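Local coordinates for protein (TC3 transposase) (Caenorhabditis elegans, PDB 1TC3) that binds specifically to the terminal nucleotides of the Tc3 inverted repeat, as the DNA-binding domain of a transposase that excises and inserts the element, at residues D8-Q13 and I31-H36; D15-L20 and H25-K30. One frame throughout, in Å; residues are numbered along the deposited sequence.

Contact 1 (D8-Q13 and I31-H36). With nucleotides of chain B; nucleotides of chain A.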
ATOM      1  N   ASP C   8      -3.644  -2.103  -8.989  1.00 48.70           N
ATOM      2  CA  ASP C   8      -2.374  -1.735  -9.542  1.00 48.42           C
ATOM      3  C   ASP C   8      -2.105  -0.260  -9.381  1.00 39.78           C
ATOM      4  O   ASP C   8      -0.962   0.114  -9.166  1.00 36.59           O
ATOM      5  CB  ASP C   8      -2.118  -2.290 -10.956  1.00 57.18           C
ATOM      6  CG  ASP C   8      -3.280  -2.203 -11.909  1.00100.00           C
ATOM      7  OD1 ASP C   8      -4.241  -1.383 -11.508  1.00100.00           O
ATOM      8  OD2 ASP C   8      -3.278  -2.822 -12.966  1.00100.00           O
ATOM      9  N   THR C   9      -3.155   0.567  -9.468  1.00 34.48           N
ATOM     10  CA  THR C   9      -2.975   2.006  -9.266  1.00 41.56           C
ATOM     11  C   THR C   9      -2.565   2.350  -7.809  1.00 52.49           C
ATOM     12  O   THR C   9      -1.599   3.080  -7.538  1.00 50.57           O
ATOM     13  CB  THR C   9      -4.254   2.795  -9.577  1.00 43.84           C
ATOM     14  OG1 THR C   9      -5.364   2.246  -8.880  1.00 50.41           O
ATOM     15  CG2 THR C   9      -4.456   2.831 -11.075  1.00 37.48           C
ATOM     16  N   GLU C  10      -3.363   1.847  -6.867  1.00 36.16           N
ATOM     17  CA  GLU C  10      -3.122   2.038  -5.471  1.00 29.37           C
ATOM     18  C   GLU C  10      -1.704   1.561  -5.224  1.00 32.40           C
ATOM     19  O   GLU C  10      -0.819   2.267  -4.758  1.00 34.41           O
ATOM     20  CB  GLU C  10      -4.118   1.205  -4.626  1.00 26.13           C
ATOM     21  CG  GLU C  10      -5.564   1.742  -4.697  1.00 27.12           C
ATOM     22  CD  GLU C  10      -6.552   0.917  -3.898  1.00 38.10           C
ATOM     23  OE1 GLU C  10      -6.156  -0.319  -3.744  1.00 39.84           O
ATOM     24  OE2 GLU C  10      -7.606   1.337  -3.456  1.00 32.94           O
ATOM     25  N   ARG C  11      -1.425   0.347  -5.588  1.00 25.74           N
ATOM     26  CA  ARG C  11      -0.068  -0.022  -5.324  1.00 28.88           C
ATOM     27  C   ARG C  11       0.940   0.841  -6.030  1.00 24.60           C
ATOM     28  O   ARG C  11       2.089   0.900  -5.651  1.00 32.21           O
ATOM     29  CB  ARG C  11       0.245  -1.487  -5.561  1.00 39.73           C
ATOM     30  CG  ARG C  11      -0.685  -2.455  -4.843  1.00 44.36           C
ATOM     31  CD  ARG C  11      -0.527  -3.891  -5.352  1.00 47.74           C
ATOM     32  NE  ARG C  11      -1.246  -4.135  -6.610  1.00 60.85           N
ATOM     33  CZ  ARG C  11      -0.630  -4.364  -7.764  1.00100.00           C
ATOM     34  NH1 ARG C  11       0.705  -4.408  -7.831  1.00100.00           N
ATOM     35  NH2 ARG C  11      -1.365  -4.569  -8.867  1.00 94.44           N
ATOM     36  N   ALA C  12       0.512   1.485  -7.072  1.00 25.05           N
ATOM     37  CA  ALA C  12       1.423   2.318  -7.845  1.00 32.25           C
ATOM     38  C   ALA C  12       1.683   3.619  -7.106  1.00 37.08           C
ATOM     39  O   ALA C  12       2.765   4.176  -7.119  1.00 35.13           O
ATOM     40  CB  ALA C  12       0.813   2.617  -9.212  1.00 35.62           C
ATOM     41  N   GLN C  13       0.643   4.109  -6.472  1.00 22.12           N
ATOM     42  CA  GLN C  13       0.773   5.292  -5.699  1.00 20.19           C
ATOM     43  C   GLN C  13       1.732   4.982  -4.540  1.00 37.33           C
ATOM     44  O   GLN C  13       2.777   5.603  -4.295  1.00 45.50           O
ATOM     45  CB  GLN C  13      -0.635   5.626  -5.230  1.00 18.25           C
ATOM     46  CG  GLN C  13      -1.475   6.076  -6.422  1.00 10.82           C
ATOM     47  CD  GLN C  13      -2.871   6.423  -5.991  1.00 24.75           C
ATOM     48  OE1 GLN C  13      -3.407   5.806  -5.065  1.00 32.66           O
ATOM     49  NE2 GLN C  13      -3.480   7.385  -6.691  1.00 19.54           N
ATOM     50  N   ILE C  31      -4.866   7.446   0.234  1.00 31.36           N
ATOM     51  CA  ILE C  31      -5.662   6.590  -0.631  1.00 23.77           C
ATOM     52  C   ILE C  31      -6.723   5.808   0.096  1.00 33.38           C
ATOM     53  O   ILE C  31      -7.264   4.807  -0.366  1.00 41.82           O
ATOM     54  CB  ILE C  31      -4.785   5.636  -1.375  1.00 20.72           C
ATOM     55  CG1 ILE C  31      -4.280   4.672  -0.328  1.00 19.36           C
ATOM     56  CG2 ILE C  31      -3.650   6.405  -2.031  1.00 27.44           C
ATOM     57  CD1 ILE C  31      -3.307   3.673  -0.918  1.00 25.81           C
ATOM     58  N   SER C  32      -7.052   6.293   1.240  1.00 22.18           N
ATOM     59  CA  SER C  32      -8.084   5.631   1.994  1.00 21.59           C
ATOM     60  C   SER C  32      -7.935   4.143   2.169  1.00 29.73           C
ATOM     61  O   SER C  32      -8.881   3.409   2.014  1.00 44.88           O
ATOM     62  CB  SER C  32      -9.441   6.028   1.482  1.00 30.14           C
ATOM     63  OG  SER C  32      -9.401   7.424   1.258  1.00 44.44           O
ATOM     64  N   ARG C  33      -6.763   3.695   2.566  1.00 29.06           N
ATOM     65  CA  ARG C  33      -6.511   2.303   2.825  1.00 25.48           C
ATOM     66  C   ARG C  33      -5.880   2.142   4.195  1.00 33.56           C
ATOM     67  O   ARG C  33      -5.163   3.001   4.656  1.00 37.12           O
ATOM     68  CB  ARG C  33      -5.554   1.738   1.791  1.00 34.77           C
ATOM     69  CG  ARG C  33      -6.219   1.412   0.466  1.00 50.16           C
ATOM     70  CD  ARG C  33      -7.503   0.610   0.587  1.00 33.85           C
ATOM     71  NE  ARG C  33      -7.977   0.214  -0.732  1.00 64.33           N
ATOM     72  CZ  ARG C  33      -8.360  -1.009  -1.086  1.00 72.28           C
ATOM     73  NH1 ARG C  33      -8.366  -2.033  -0.236  1.00 27.24           N
ATOM     74  NH2 ARG C  33      -8.749  -1.223  -2.342  1.00 63.01           N
ATOM     75  N   SER C  34      -6.139   1.028   4.840  1.00 38.98           N
ATOM     76  CA  SER C  34      -5.591   0.712   6.137  1.00 33.62           C
ATOM     77  C   SER C  34      -4.063   0.691   6.072  1.00 44.70           C
ATOM     78  O   SER C  34      -3.446   0.444   5.031  1.00 46.95           O
ATOM     79  CB  SER C  34      -6.100  -0.668   6.554  1.00 33.95           C
ATOM     80  OG  SER C  34      -5.383  -1.690   5.871  1.00 53.85           O
ATOM     81  N   ARG C  35      -3.456   0.961   7.223  1.00 38.31           N
ATOM     82  CA  ARG C  35      -2.023   1.005   7.353  1.00 33.67           C
ATOM     83  C   ARG C  35      -1.494  -0.385   7.132  1.00 36.59           C
ATOM     84  O   ARG C  35      -0.448  -0.570   6.501  1.00 35.10           O
ATOM     85  CB  ARG C  35      -1.650   1.554   8.738  1.00 45.70           C
ATOM     86  CG  ARG C  35      -1.580   3.086   8.850  1.00 11.39           C
ATOM     87  CD  ARG C  35      -1.128   3.617  10.208  1.00 34.49           C
ATOM     88  NE  ARG C  35      -1.922   3.119  11.328  1.00 20.42           N
ATOM     89  CZ  ARG C  35      -1.389   2.453  12.336  1.00 40.05           C
ATOM     90  NH1 ARG C  35      -0.066   2.229  12.386  1.00 32.38           N
ATOM     91  NH2 ARG C  35      -2.184   2.015  13.316  1.00 21.98           N
ATOM     92  N   HIS C  36      -2.303  -1.321   7.658  1.00 28.71           N
ATOM     93  CA  HIS C  36      -2.061  -2.738   7.594  1.00 26.60           C
ATOM     94  C   HIS C  36      -1.769  -3.177   6.177  1.00 32.99           C
ATOM     95  O   HIS C  36      -0.720  -3.746   5.894  1.00 31.53           O
ATOM     96  CB  HIS C  36      -3.226  -3.560   8.179  1.00 24.02           C
ATOM     97  CG  HIS C  36      -2.868  -4.991   8.463  1.00 23.56           C
ATOM     98  ND1 HIS C  36      -3.785  -5.862   9.025  1.00 21.36           N
ATOM     99  CD2 HIS C  36      -1.703  -5.671   8.252  1.00 23.41           C
ATOM    100  CE1 HIS C  36      -3.140  -7.024   9.180  1.00 25.11           C
ATOM    101  NE2 HIS C  36      -1.890  -6.943   8.733  1.00 23.02           N
TER
ATOM    102  P    DG B  10      -8.758  -2.080   3.638  1.00 43.44           P
ATOM    103  OP1  DG B  10      -9.765  -1.139   3.098  1.00 42.05           O
ATOM    104  OP2  DG B  10      -7.361  -1.652   3.834  1.00 28.11           O
ATOM    105  O5'  DG B  10      -9.378  -2.777   4.950  1.00 26.90           O
ATOM    106  C5'  DG B  10     -10.755  -2.814   5.199  1.00 36.04           C
ATOM    107  C4'  DG B  10     -11.051  -3.013   6.685  1.00 23.64           C
ATOM    108  O4'  DG B  10     -10.171  -3.999   7.259  1.00 29.68           O
ATOM    109  C3'  DG B  10     -10.868  -1.765   7.552  1.00 36.83           C
ATOM    110  O3'  DG B  10     -12.113  -1.307   8.033  1.00 21.52           O
ATOM    111  C2'  DG B  10      -9.923  -2.172   8.696  1.00 34.13           C
ATOM    112  C1'  DG B  10      -9.922  -3.690   8.630  1.00 53.48           C
ATOM    113  N9   DG B  10      -8.654  -4.349   8.922  1.00 19.55           N
ATOM    114  C8   DG B  10      -7.458  -4.271   8.243  1.00 49.39           C
ATOM    115  N7   DG B  10      -6.556  -5.132   8.650  1.00 38.04           N
ATOM    116  C5   DG B  10      -7.262  -5.910   9.557  1.00 12.79           C
ATOM    117  C6   DG B  10      -6.800  -6.978  10.303  1.00 25.27           C
ATOM    118  O6   DG B  10      -5.679  -7.471  10.249  1.00 27.60           O
ATOM    119  N1   DG B  10      -7.788  -7.499  11.128  1.00 13.86           N
ATOM    120  C2   DG B  10      -9.065  -6.995  11.222  1.00 37.31           C
ATOM    121  N2   DG B  10      -9.851  -7.633  12.087  1.00 25.09           N
ATOM    122  N3   DG B  10      -9.530  -5.970  10.508  1.00 20.51           N
ATOM    123  C4   DG B  10      -8.558  -5.466   9.719  1.00 27.74           C
TER
ATOM    124  P    DG A   8       5.004   0.914  12.009  1.00 33.94           P
ATOM    125  OP1  DG A   8       5.879   0.371  10.962  1.00 28.21           O
ATOM    126  OP2  DG A   8       3.588   1.262  11.734  1.00 24.76           O
ATOM    127  O5'  DG A   8       5.115  -0.076  13.220  1.00 21.24           O
ATOM    128  C5'  DG A   8       4.047  -0.642  13.809  1.00 54.63           C
ATOM    129  C4'  DG A   8       4.519  -1.211  15.127  1.00 33.31           C
ATOM    130  O4'  DG A   8       4.094  -0.375  16.188  1.00 43.39           O
ATOM    131  C3'  DG A   8       3.977  -2.584  15.467  1.00 47.40           C
ATOM    132  O3'  DG A   8       5.055  -3.376  15.717  1.00 44.13           O
ATOM    133  C2'  DG A   8       3.071  -2.420  16.682  1.00 16.96           C
ATOM    134  C1'  DG A   8       2.894  -0.920  16.686  1.00 26.22           C
ATOM    135  N9   DG A   8       1.766  -0.373  15.936  1.00 18.21           N
ATOM    136  C8   DG A   8       1.528   0.498  14.900  1.00 38.67           C
ATOM    137  N7   DG A   8       0.264   0.765  14.703  1.00 36.61           N
ATOM    138  C5   DG A   8      -0.388   0.110  15.731  1.00 23.08           C
ATOM    139  C6   DG A   8      -1.760   0.079  16.077  1.00 50.21           C
ATOM    140  O6   DG A   8      -2.715   0.589  15.486  1.00 29.66           O
ATOM    141  N1   DG A   8      -1.984  -0.643  17.224  1.00 16.35           N
ATOM    142  C2   DG A   8      -1.015  -1.290  17.896  1.00 34.85           C
ATOM    143  N2   DG A   8      -1.451  -1.989  18.915  1.00 25.29           N
ATOM    144  N3   DG A   8       0.272  -1.311  17.580  1.00 15.93           N
ATOM    145  C4   DG A   8       0.523  -0.558  16.520  1.00 28.39           C
ATOM    146  P    DC A  10       1.312  -9.793  18.679  1.00 55.73           P
ATOM    147  OP1  DC A  10       1.308 -10.238  20.089  1.00 54.08           O
ATOM    148  OP2  DC A  10       2.323 -10.340  17.731  1.00 34.83           O
ATOM    149  O5'  DC A  10      -0.173  -9.967  18.105  1.00 33.73           O
ATOM    150  C5'  DC A  10      -1.294  -9.390  18.832  1.00 52.79           C
ATOM    151  C4'  DC A  10      -2.643  -9.766  18.229  1.00 50.70           C
ATOM    152  O4'  DC A  10      -3.126  -8.719  17.319  1.00 67.39           O
ATOM    153  C3'  DC A  10      -2.574 -11.018  17.365  1.00100.00           C
ATOM    154  O3'  DC A  10      -3.865 -11.578  17.230  1.00100.00           O
ATOM    155  C2'  DC A  10      -2.120 -10.389  16.053  1.00 55.72           C
ATOM    156  C1'  DC A  10      -3.115  -9.241  16.001  1.00 38.67           C
ATOM    157  N1   DC A  10      -2.838  -8.228  14.940  1.00 24.20           N
ATOM    158  C2   DC A  10      -3.766  -7.334  14.429  1.00 46.44           C
ATOM    159  O2   DC A  10      -4.903  -7.366  14.902  1.00 43.25           O
ATOM    160  N3   DC A  10      -3.407  -6.452  13.466  1.00 19.54           N
ATOM    161  C4   DC A  10      -2.154  -6.480  13.008  1.00 28.17           C
ATOM    162  N4   DC A  10      -1.834  -5.642  12.014  1.00 69.33           N
ATOM    163  C5   DC A  10      -1.184  -7.391  13.506  1.00 42.29           C
ATOM    164  C6   DC A  10      -1.563  -8.230  14.470  1.00 36.38           C
TER
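Arg33 turns its NE edge to Glu10, and both of its bonds go to one oxygen. NE and NH2 of Arg33 each lie 3.0 Å from Glu10 OE2. NH2 uses the syn lone pair, while NE comes from above the carboxylate plane. The two flat groups stand 81° apart, unlike a flat, two-oxygen salt bridge. Both bonds are bent. Beside it, the Gln13 and Ile31 side chains lie alongside, pointing opposite ways, the Gln13 amide oxygen against Ile31 CG2.

Further bonds position the pair. Glu10 OE1 accepts from Ser7 N, and Arg33 NH1 donates to Ser4 O. A bend at chi2 (-48°) turns the Arg33 chain across the Glu10 side chain at about a right angle, NE and NH2 facing it. DNA lies beyond. Ser34 N and OG both bond OP2 of DG10 of chain B, OG at 2.8 Å, and OG also caps Cys37 N. Arg35 NH1 donates to N7 of DG8 of chain A at 2.8 Å, with a weak bond from NH2 to O6. His36 ND1 reaches N7 of DG10 of chain B at 2.9 Å. Arg35 and His36 read guanine edges from the start of helix 35-43, the recognition helix of a helix-turn-helix domain.

Contact 2 (D15-L20 and H25-K30). With nucleotides of chain A.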
ATOM      1  N   ASP C  15       3.927   3.062  -4.325  1.00 31.53           N
ATOM      2  CA  ASP C  15       5.335   2.906  -4.596  1.00 32.40           C
ATOM      3  C   ASP C  15       6.017   4.223  -4.704  1.00 33.25           C
ATOM      4  O   ASP C  15       7.174   4.352  -4.340  1.00 37.47           O
ATOM      5  CB  ASP C  15       5.684   2.019  -5.809  1.00 37.75           C
ATOM      6  CG  ASP C  15       4.890   0.771  -5.910  1.00 53.21           C
ATOM      7  OD1 ASP C  15       5.177  -0.100  -4.975  1.00 47.90           O
ATOM      8  OD2 ASP C  15       4.054   0.627  -6.772  1.00 59.75           O
ATOM      9  N   VAL C  16       5.289   5.178  -5.235  1.00 22.96           N
ATOM     10  CA  VAL C  16       5.844   6.501  -5.416  1.00 21.27           C
ATOM     11  C   VAL C  16       5.976   7.199  -4.075  1.00 29.06           C
ATOM     12  O   VAL C  16       7.033   7.711  -3.752  1.00 33.82           O
ATOM     13  CB  VAL C  16       5.022   7.286  -6.407  1.00 21.34           C
ATOM     14  CG1 VAL C  16       3.769   7.835  -5.741  1.00 19.23           C
ATOM     15  CG2 VAL C  16       5.857   8.400  -6.999  1.00 23.69           C
ATOM     16  N   MET C  17       4.911   7.141  -3.285  1.00 25.74           N
ATOM     17  CA  MET C  17       4.856   7.707  -1.960  1.00 23.78           C
ATOM     18  C   MET C  17       5.984   7.211  -1.077  1.00 29.66           C
ATOM     19  O   MET C  17       6.592   7.920  -0.290  1.00 34.64           O
ATOM     20  CB  MET C  17       3.518   7.367  -1.335  1.00 25.79           C
ATOM     21  CG  MET C  17       2.485   8.401  -1.679  1.00 29.95           C
ATOM     22  SD  MET C  17       0.952   7.886  -0.926  1.00 41.86           S
ATOM     23  CE  MET C  17       0.158   9.485  -0.816  1.00 37.35           C
ATOM     24  N   LYS C  18       6.273   5.954  -1.193  1.00 27.05           N
ATOM     25  CA  LYS C  18       7.348   5.422  -0.407  1.00 27.51           C
ATOM     26  C   LYS C  18       8.638   6.072  -0.858  1.00 37.62           C
ATOM     27  O   LYS C  18       9.527   6.403  -0.096  1.00 40.29           O
ATOM     28  CB  LYS C  18       7.433   3.951  -0.695  1.00 24.74           C
ATOM     29  CG  LYS C  18       8.790   3.423  -0.326  1.00 27.16           C
ATOM     30  CD  LYS C  18       8.883   3.165   1.161  1.00 45.77           C
ATOM     31  CE  LYS C  18       9.922   2.117   1.515  1.00 50.57           C
ATOM     32  NZ  LYS C  18      10.691   1.647   0.341  1.00 65.77           N
ATOM     33  N   LEU C  19       8.710   6.228  -2.164  1.00 35.08           N
ATOM     34  CA  LEU C  19       9.848   6.858  -2.755  1.00 37.51           C
ATOM     35  C   LEU C  19       9.956   8.257  -2.159  1.00 40.70           C
ATOM     36  O   LEU C  19      11.031   8.773  -1.919  1.00 40.62           O
ATOM     37  CB  LEU C  19       9.675   6.955  -4.285  1.00 37.97           C
ATOM     38  CG  LEU C  19      10.086   5.693  -5.058  1.00 39.50           C
ATOM     39  CD1 LEU C  19      10.064   5.955  -6.560  1.00 26.81           C
ATOM     40  CD2 LEU C  19      11.488   5.259  -4.650  1.00 32.91           C
ATOM     41  N   LEU C  20       8.819   8.884  -1.941  1.00 31.94           N
ATOM     42  CA  LEU C  20       8.805  10.219  -1.403  1.00 26.92           C
ATOM     43  C   LEU C  20       8.942  10.213   0.112  1.00 33.02           C
ATOM     44  O   LEU C  20       8.978  11.242   0.767  1.00 33.15           O
ATOM     45  CB  LEU C  20       7.554  10.961  -1.869  1.00 22.36           C
ATOM     46  CG  LEU C  20       7.521  11.135  -3.374  1.00 19.25           C
ATOM     47  CD1 LEU C  20       6.172  11.675  -3.784  1.00 14.75           C
ATOM     48  CD2 LEU C  20       8.518  12.202  -3.719  1.00 27.25           C
ATOM     49  N   HIS C  25       0.968   6.645   7.949  1.00 20.07           N
ATOM     50  CA  HIS C  25      -0.281   7.267   8.254  1.00 15.49           C
ATOM     51  C   HIS C  25      -0.743   8.207   7.172  1.00 21.89           C
ATOM     52  O   HIS C  25      -1.909   8.287   6.882  1.00 32.03           O
ATOM     53  CB  HIS C  25      -0.171   8.019   9.585  1.00 16.14           C
ATOM     54  CG  HIS C  25      -0.444   7.261  10.820  1.00  9.85           C
ATOM     55  ND1 HIS C  25      -1.715   7.262  11.417  1.00 14.44           N
ATOM     56  CD2 HIS C  25       0.392   6.538  11.594  1.00 14.93           C
ATOM     57  CE1 HIS C  25      -1.643   6.541  12.547  1.00  7.69           C
ATOM     58  NE2 HIS C  25      -0.373   6.100  12.683  1.00 14.56           N
ATOM     59  N   GLU C  26       0.145   8.980   6.593  1.00 27.35           N
ATOM     60  CA  GLU C  26      -0.341   9.900   5.594  1.00 25.54           C
ATOM     61  C   GLU C  26      -0.812   9.142   4.359  1.00 39.07           C
ATOM     62  O   GLU C  26      -1.830   9.432   3.706  1.00 38.73           O
ATOM     63  CB  GLU C  26       0.671  10.996   5.264  1.00 22.51           C
ATOM     64  CG  GLU C  26       0.056  12.122   4.403  1.00 19.50           C
ATOM     65  CD  GLU C  26       1.026  13.251   4.187  1.00 56.34           C
ATOM     66  OE1 GLU C  26       2.277  12.881   4.302  1.00 41.63           O
ATOM     67  OE2 GLU C  26       0.680  14.400   3.944  1.00 80.82           O
ATOM     68  N   MET C  27      -0.055   8.103   4.065  1.00 36.00           N
ATOM     69  CA  MET C  27      -0.334   7.218   2.955  1.00 28.52           C
ATOM     70  C   MET C  27      -1.768   6.700   3.082  1.00 29.94           C
ATOM     71  O   MET C  27      -2.587   6.777   2.182  1.00 35.38           O
ATOM     72  CB  MET C  27       0.682   6.070   3.065  1.00 24.83           C
ATOM     73  CG  MET C  27       1.862   6.270   2.146  1.00 24.26           C
ATOM     74  SD  MET C  27       3.060   4.920   2.223  1.00 31.97           S
ATOM     75  CE  MET C  27       4.166   5.581   0.944  1.00 28.39           C
ATOM     76  N   SER C  28      -2.127   6.185   4.235  1.00 22.31           N
ATOM     77  CA  SER C  28      -3.485   5.718   4.354  1.00 19.46           C
ATOM     78  C   SER C  28      -4.439   6.805   4.075  1.00 26.88           C
ATOM     79  O   SER C  28      -5.412   6.634   3.391  1.00 34.73           O
ATOM     80  CB  SER C  28      -3.843   5.257   5.756  1.00 24.46           C
ATOM     81  OG  SER C  28      -2.940   4.237   6.117  1.00 50.46           O
ATOM     82  N   ARG C  29      -4.197   7.943   4.640  1.00 27.53           N
ATOM     83  CA  ARG C  29      -5.183   8.961   4.422  1.00 30.29           C
ATOM     84  C   ARG C  29      -5.304   9.286   2.978  1.00 34.89           C
ATOM     85  O   ARG C  29      -6.395   9.486   2.432  1.00 35.30           O
ATOM     86  CB  ARG C  29      -4.938  10.196   5.269  1.00 38.03           C
ATOM     87  CG  ARG C  29      -4.719   9.884   6.741  1.00 36.78           C
ATOM     88  CD  ARG C  29      -4.585  11.171   7.535  1.00 47.69           C
ATOM     89  NE  ARG C  29      -3.240  11.381   8.042  1.00 35.68           N
ATOM     90  CZ  ARG C  29      -2.382  12.225   7.500  1.00 75.78           C
ATOM     91  NH1 ARG C  29      -2.696  12.993   6.432  1.00 46.78           N
ATOM     92  NH2 ARG C  29      -1.179  12.301   8.076  1.00 47.26           N
ATOM     93  N   LYS C  30      -4.145   9.327   2.376  1.00 27.74           N
ATOM     94  CA  LYS C  30      -4.113   9.683   0.985  1.00 31.65           C
ATOM     95  C   LYS C  30      -4.953   8.773   0.087  1.00 39.52           C
ATOM     96  O   LYS C  30      -5.706   9.265  -0.732  1.00 38.71           O
ATOM     97  CB  LYS C  30      -2.698   9.903   0.488  1.00 32.08           C
ATOM     98  CG  LYS C  30      -2.346  11.366   0.330  1.00 33.77           C
ATOM     99  CD  LYS C  30      -2.689  12.137   1.585  1.00 63.93           C
ATOM    100  CE  LYS C  30      -2.454  13.630   1.487  1.00 51.91           C
ATOM    101  NZ  LYS C  30      -2.498  14.273   2.813  1.00 86.34           N
TER
ATOM    102  P    DG A   7       4.307   6.478  10.521  1.00 36.01           P
ATOM    103  OP1  DG A   7       5.345   6.072   9.547  1.00 13.28           O
ATOM    104  OP2  DG A   7       2.861   6.592  10.278  1.00 25.03           O
ATOM    105  O5'  DG A   7       4.455   5.411  11.663  1.00 22.56           O
ATOM    106  C5'  DG A   7       5.785   5.075  11.895  1.00 19.70           C
ATOM    107  C4'  DG A   7       5.895   4.434  13.250  1.00 16.46           C
ATOM    108  O4'  DG A   7       5.204   5.208  14.261  1.00 28.83           O
ATOM    109  C3'  DG A   7       5.106   3.169  13.339  1.00 16.37           C
ATOM    110  O3'  DG A   7       5.771   2.179  12.608  1.00 64.99           O
ATOM    111  C2'  DG A   7       5.163   2.913  14.848  1.00 16.25           C
ATOM    112  C1'  DG A   7       4.793   4.313  15.290  1.00 18.79           C
ATOM    113  N9   DG A   7       3.373   4.380  15.302  1.00 24.83           N
ATOM    114  C8   DG A   7       2.588   5.003  14.382  1.00 22.09           C
ATOM    115  N7   DG A   7       1.316   4.866  14.652  1.00 45.88           N
ATOM    116  C5   DG A   7       1.281   4.070  15.799  1.00 10.65           C
ATOM    117  C6   DG A   7       0.191   3.548  16.533  1.00 57.66           C
ATOM    118  O6   DG A   7      -1.032   3.692  16.365  1.00 24.72           O
ATOM    119  N1   DG A   7       0.613   2.812  17.600  1.00 16.96           N
ATOM    120  C2   DG A   7       1.906   2.552  17.929  1.00 40.92           C
ATOM    121  N2   DG A   7       2.070   1.803  19.028  1.00 34.56           N
ATOM    122  N3   DG A   7       2.947   3.006  17.249  1.00 29.39           N
ATOM    123  C4   DG A   7       2.548   3.720  16.177  1.00 23.74           C
ATOM    124  P    DG A   6       1.499  11.668  10.485  1.00 31.85           P
ATOM    125  OP1  DG A   6       1.766  11.967   9.084  1.00 22.50           O
ATOM    126  OP2  DG A   6       0.214  11.116  10.918  1.00 20.50           O
ATOM    127  O5'  DG A   6       2.568  10.675  11.099  1.00 32.85           O
ATOM    128  C5'  DG A   6       3.968  10.817  11.058  1.00 31.64           C
ATOM    129  C4'  DG A   6       4.623   9.994  12.174  1.00 25.78           C
ATOM    130  O4'  DG A   6       4.100  10.378  13.467  1.00 20.05           O
ATOM    131  C3'  DG A   6       4.306   8.518  12.224  1.00 31.86           C
ATOM    132  O3'  DG A   6       4.859   7.859  11.116  1.00 22.97           O
ATOM    133  C2'  DG A   6       5.032   8.214  13.536  1.00  9.58           C
ATOM    134  C1'  DG A   6       4.413   9.318  14.373  1.00 26.05           C
ATOM    135  N9   DG A   6       3.180   8.862  14.949  1.00 12.25           N
ATOM    136  C8   DG A   6       1.950   9.260  14.501  1.00 32.81           C
ATOM    137  N7   DG A   6       0.958   8.738  15.179  1.00 23.27           N
ATOM    138  C5   DG A   6       1.583   7.971  16.144  1.00 14.80           C
ATOM    139  C6   DG A   6       1.026   7.147  17.143  1.00 32.21           C
ATOM    140  O6   DG A   6      -0.186   6.927  17.389  1.00 24.68           O
ATOM    141  N1   DG A   6       2.036   6.546  17.893  1.00 39.26           N
ATOM    142  C2   DG A   6       3.391   6.717  17.663  1.00 41.74           C
ATOM    143  N2   DG A   6       4.226   6.053  18.461  1.00 20.84           N
ATOM    144  N3   DG A   6       3.918   7.470  16.710  1.00 24.92           N
ATOM    145  C4   DG A   6       2.956   8.044  15.995  1.00 40.73           C
TER
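Met17 and Met27 make the apolar part of this contact, their side chains running in opposed directions between two helices. The short segments run roughly antiparallel, at 148°, with the axes 10.9 Å apart at closest approach. Met17 SD lies 3.6 Å from Met27 CG. Met27 is extended beyond CG (chi2 -179°), which carries its methyl to the backbone of helix 8-19 near Lys18. The Met17 and Lys30 side chains cross at about a right angle, with the Met17 methyl against CB and CG of Lys30. The exact spacing of both methyls is doubtful. Val22 touches both methionines, and Leu42 of helix 35-43 packs on Met27.

No hydrogen bond joins the two segments. Lys30 NZ and Glu26 OE2 form a salt bridge within helix 24-31 at 3.4 Å, its hydrogen bond weak.

The polar bonds to DNA come from the same helix. His25 NE2 donates to N7 of DG7 of chain A at 2.9 Å, with an angle of 155°. Its backbone N also donates to OP2 of that nucleotide, an atom less surely placed. Arg29 NH2 bonds OP2 of DG6 of chain A weakly, at 3.4 Å. With an alanine here instead of His25 the NE2 donor to DG7 N7 goes, and this helix would probably lose its hold on that base. The packing is that of the first two helices of a three-helix, helix-turn-helix DNA-binding domain.

Both contacts use helix 8-19, contact 1 near its start and contact 2 near its end. Contact 1 is a surface contact held by charge, closing the first helix against the turn before helix 35-43. Contact 2 is partly buried, and its sulfur and methyl groups join helix 8-19 to helix 24-31. Their centres are about 8 Å apart, and they meet where Ser28 packs on Arg33 and Arg35 and where His25 touches Arg35. Helices 24-31 and 35-43 follow each other in the chain as the helix-turn-helix. Each contact supplies base contacts through its second segment, and helix 8-19 takes part in both contacts.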